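Side-chain contact in uncharacterized protein (Planctomyces limnophilus, PDB 4H7L), which is of unknown function but carries a cupin beta-barrel domain that binds a copper(II) ion: residues R37-D42 with V47-T52. Numbering follows the deposited sequence.
Sequences RAFGHD and VSVHYT
Arg37 lays its aliphatic chain across one face of the His50 imidazole, with CD 3.8 Å from the ring centroid and 19° off the ring normal, a CH-pi contact. CG of Arg37 stands beside its backbone N, anti to the carbonyl carbon (chi1 -48°), and from there the chain runs extended to NE, which carries CG and CD over the ring, while CB sits above its ND1 edge, 3.7 Å from ND1. The guanidinium lies beyond, its plane turned 76° from the imidazole, and meets the ring through its own edge. Phe120 packs edge-to-face with His50, whose side chain is about 8 Å from the bound copper. Replacing the imidazole with the methyl of an alanine is likely to cost the Arg37 methylenes the ring face beneath them and Phe120 its edge-to-face partner. Arg37 and His50 form a non-hydrogen-bonded pair in the antiparallel hairpin of strands 33-38 and 48-54, part of the cupin barrel. Next along is the hydrogen-bonded pair Ala38 and Val49: Ala38 N gives to Val49 O at 2.9 Å, and Val49 N returns a straighter bond to Ala38 O at 3.0 Å. Just past the end of strand 33-38, Phe39 presents the edge of its ring to Val49, CD2 to CB 4.2 Å, and also packs on Ala95 of the second subunit. Ser48 OG is held mainly by Phe120 N and makes only a weak 3.4 Å hydrogen bond to Phe39 O.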
ATOM      1  N   ARG B  37       5.593   6.814   8.990  1.00 53.91           N
ATOM      2  CA  ARG B  37       5.143   5.444   9.209  1.00 55.26           C
ATOM      3  C   ARG B  37       3.795   5.373   9.923  1.00 53.34           C
ATOM      4  O   ARG B  37       3.578   6.042  10.929  1.00 55.89           O
ATOM      5  CB  ARG B  37       6.202   4.679  10.009  1.00 61.19           C
ATOM      6  CG  ARG B  37       7.622   4.848   9.469  1.00 60.21           C
ATOM      7  CD  ARG B  37       8.565   3.787  10.019  1.00 62.65           C
ATOM      8  NE  ARG B  37       9.865   3.798   9.350  1.00 69.45           N
ATOM      9  CZ  ARG B  37      10.948   4.442   9.787  1.00 72.73           C
ATOM     10  NH1 ARG B  37      10.920   5.148  10.910  1.00 74.39           N
ATOM     11  NH2 ARG B  37      12.075   4.379   9.093  1.00 73.00           N
ATOM     12  N   ALA B  38       2.897   4.547   9.395  1.00 56.90           N
ATOM     13  CA  ALA B  38       1.563   4.391   9.962  1.00 55.19           C
ATOM     14  C   ALA B  38       1.243   2.932  10.257  1.00 53.44           C
ATOM     15  O   ALA B  38       1.776   2.027   9.617  1.00 58.08           O
ATOM     16  CB  ALA B  38       0.523   4.963   9.014  1.00 56.13           C
ATOM     17  N   PHE B  39       0.370   2.719  11.237  1.00 58.54           N
ATOM     18  CA  PHE B  39      -0.165   1.395  11.536  1.00 62.74           C
ATOM     19  C   PHE B  39       0.902   0.401  11.972  1.00 66.69           C
ATOM     20  O   PHE B  39       0.946  -0.723  11.482  1.00 70.77           O
ATOM     21  CB  PHE B  39      -0.928   0.854  10.325  1.00 60.88           C
ATOM     22  CG  PHE B  39      -2.002   1.780   9.831  1.00 59.17           C
ATOM     23  CD1 PHE B  39      -3.011   2.198  10.675  1.00 55.19           C
ATOM     24  CD2 PHE B  39      -1.999   2.236   8.527  1.00 59.44           C
ATOM     25  CE1 PHE B  39      -3.995   3.054  10.232  1.00 54.57           C
ATOM     26  CE2 PHE B  39      -2.983   3.092   8.076  1.00 57.52           C
ATOM     27  CZ  PHE B  39      -3.983   3.500   8.928  1.00 53.58           C
ATOM     28  N   GLY B  40       1.747   0.813  12.912  1.00 71.32           N
ATOM     29  CA  GLY B  40       2.755  -0.071  13.470  1.00 75.38           C
ATOM     30  C   GLY B  40       2.150  -1.300  14.124  1.00 82.84           C
ATOM     31  O   GLY B  40       0.971  -1.612  13.931  1.00 80.34           O
ATOM     32  N   HIS B  41       2.960  -2.006  14.904  1.00 93.46           N
ATOM     33  CA  HIS B  41       2.515  -3.241  15.535  1.00101.75           C
ATOM     34  C   HIS B  41       1.458  -2.958  16.597  1.00102.74           C
ATOM     35  O   HIS B  41       0.527  -3.741  16.785  1.00106.73           O
ATOM     36  CB  HIS B  41       3.698  -3.983  16.157  1.00110.36           C
ATOM     37  CG  HIS B  41       3.645  -5.466  15.961  1.00116.12           C
ATOM     38  ND1 HIS B  41       4.753  -6.211  15.616  1.00117.95           N
ATOM     39  CD2 HIS B  41       2.618  -6.343  16.057  1.00115.87           C
ATOM     40  CE1 HIS B  41       4.411  -7.482  15.509  1.00118.21           C
ATOM     41  NE2 HIS B  41       3.120  -7.590  15.772  1.00117.64           N
ATOM     42  N   ASP B  42       1.604  -1.829  17.284  1.00 93.05           N
ATOM     43  CA  ASP B  42       0.652  -1.430  18.314  1.00 89.61           C
ATOM     44  C   ASP B  42      -0.744  -1.176  17.735  1.00 87.10           C
ATOM     45  O   ASP B  42      -1.724  -1.126  18.478  1.00 90.35           O
ATOM     46  CB  ASP B  42       1.135  -0.161  19.031  1.00 88.71           C
ATOM     47  CG  ASP B  42       2.390  -0.388  19.870  1.00 90.04           C
ATOM     48  OD1 ASP B  42       3.201   0.558  19.988  1.00 85.96           O
ATOM     49  OD2 ASP B  42       2.562  -1.499  20.416  1.00 90.21           O
ATOM     50  N   VAL B  47      -0.503  -5.121   8.640  1.00 54.09           N
ATOM     51  CA  VAL B  47       0.566  -4.522   7.859  1.00 56.80           C
ATOM     52  C   VAL B  47       0.827  -3.089   8.301  1.00 57.19           C
ATOM     53  O   VAL B  47      -0.059  -2.422   8.834  1.00 56.99           O
ATOM     54  CB  VAL B  47       0.217  -4.510   6.362  1.00 55.78           C
ATOM     55  CG1 VAL B  47      -0.265  -5.875   5.925  1.00 57.65           C
ATOM     56  CG2 VAL B  47      -0.847  -3.464   6.067  1.00 52.11           C
ATOM     57  N   SER B  48       2.050  -2.625   8.080  1.00 53.64           N
ATOM     58  CA  SER B  48       2.385  -1.229   8.294  1.00 49.73           C
ATOM     59  C   SER B  48       2.324  -0.545   6.946  1.00 47.48           C
ATOM     60  O   SER B  48       2.516  -1.188   5.917  1.00 47.66           O
ATOM     61  CB  SER B  48       3.789  -1.086   8.877  1.00 51.27           C
ATOM     62  OG  SER B  48       3.896  -1.752  10.119  1.00 63.13           O
ATOM     63  N   VAL B  49       2.067   0.757   6.946  1.00 49.39           N
ATOM     64  CA  VAL B  49       2.069   1.520   5.708  1.00 49.79           C
ATOM     65  C   VAL B  49       2.901   2.786   5.869  1.00 50.69           C
ATOM     66  O   VAL B  49       2.562   3.672   6.651  1.00 56.17           O
ATOM     67  CB  VAL B  49       0.643   1.871   5.261  1.00 50.36           C
ATOM     68  CG1 VAL B  49       0.675   2.735   4.012  1.00 51.20           C
ATOM     69  CG2 VAL B  49      -0.141   0.598   4.999  1.00 51.15           C
ATOM     70  N   HIS B  50       4.006   2.845   5.134  1.00 46.28           N
ATOM     71  CA  HIS B  50       4.914   3.982   5.180  1.00 47.65           C
ATOM     72  C   HIS B  50       4.734   4.847   3.941  1.00 50.97           C
ATOM     73  O   HIS B  50       4.532   4.335   2.841  1.00 57.37           O
ATOM     74  CB  HIS B  50       6.367   3.506   5.213  1.00 48.48           C
ATOM     75  CG  HIS B  50       6.677   2.551   6.323  1.00 51.07           C
ATOM     76  ND1 HIS B  50       5.775   2.225   7.311  1.00 58.73           N
ATOM     77  CD2 HIS B  50       7.804   1.853   6.598  1.00 56.31           C
ATOM     78  CE1 HIS B  50       6.331   1.364   8.147  1.00 61.40           C
ATOM     79  NE2 HIS B  50       7.562   1.124   7.736  1.00 63.72           N
ATOM     80  N   TYR B  51       4.812   6.158   4.127  1.00 48.27           N
ATOM     81  CA  TYR B  51       4.907   7.090   3.014  1.00 50.56           C
ATOM     82  C   TYR B  51       6.328   7.638   3.045  1.00 54.70           C
ATOM     83  O   TYR B  51       6.682   8.426   3.921  1.00 55.42           O
ATOM     84  CB  TYR B  51       3.865   8.195   3.157  1.00 50.47           C
ATOM     85  CG  TYR B  51       3.983   9.317   2.152  1.00 50.01           C
ATOM     86  CD1 TYR B  51       3.712   9.110   0.811  1.00 55.07           C
ATOM     87  CD2 TYR B  51       4.335  10.591   2.555  1.00 56.32           C
ATOM     88  CE1 TYR B  51       3.808  10.136  -0.103  1.00 57.28           C
ATOM     89  CE2 TYR B  51       4.431  11.627   1.652  1.00 61.33           C
ATOM     90  CZ  TYR B  51       4.165  11.393   0.322  1.00 63.38           C
ATOM     91  OH  TYR B  51       4.255  12.420  -0.588  1.00 67.52           O
ATOM     92  N   THR B  52       7.144   7.200   2.095  1.00 49.97           N
ATOM     93  CA  THR B  52       8.587   7.343   2.211  1.00 51.86           C
ATOM     94  C   THR B  52       9.200   8.167   1.090  1.00 55.81           C
ATOM     95  O   THR B  52       8.945   7.926  -0.089  1.00 53.53           O
ATOM     96  CB  THR B  52       9.269   5.962   2.226  1.00 56.17           C
ATOM     97  OG1 THR B  52       8.816   5.211   3.359  1.00 57.22           O
ATOM     98  CG2 THR B  52      10.780   6.104   2.288  1.00 59.11           C
TER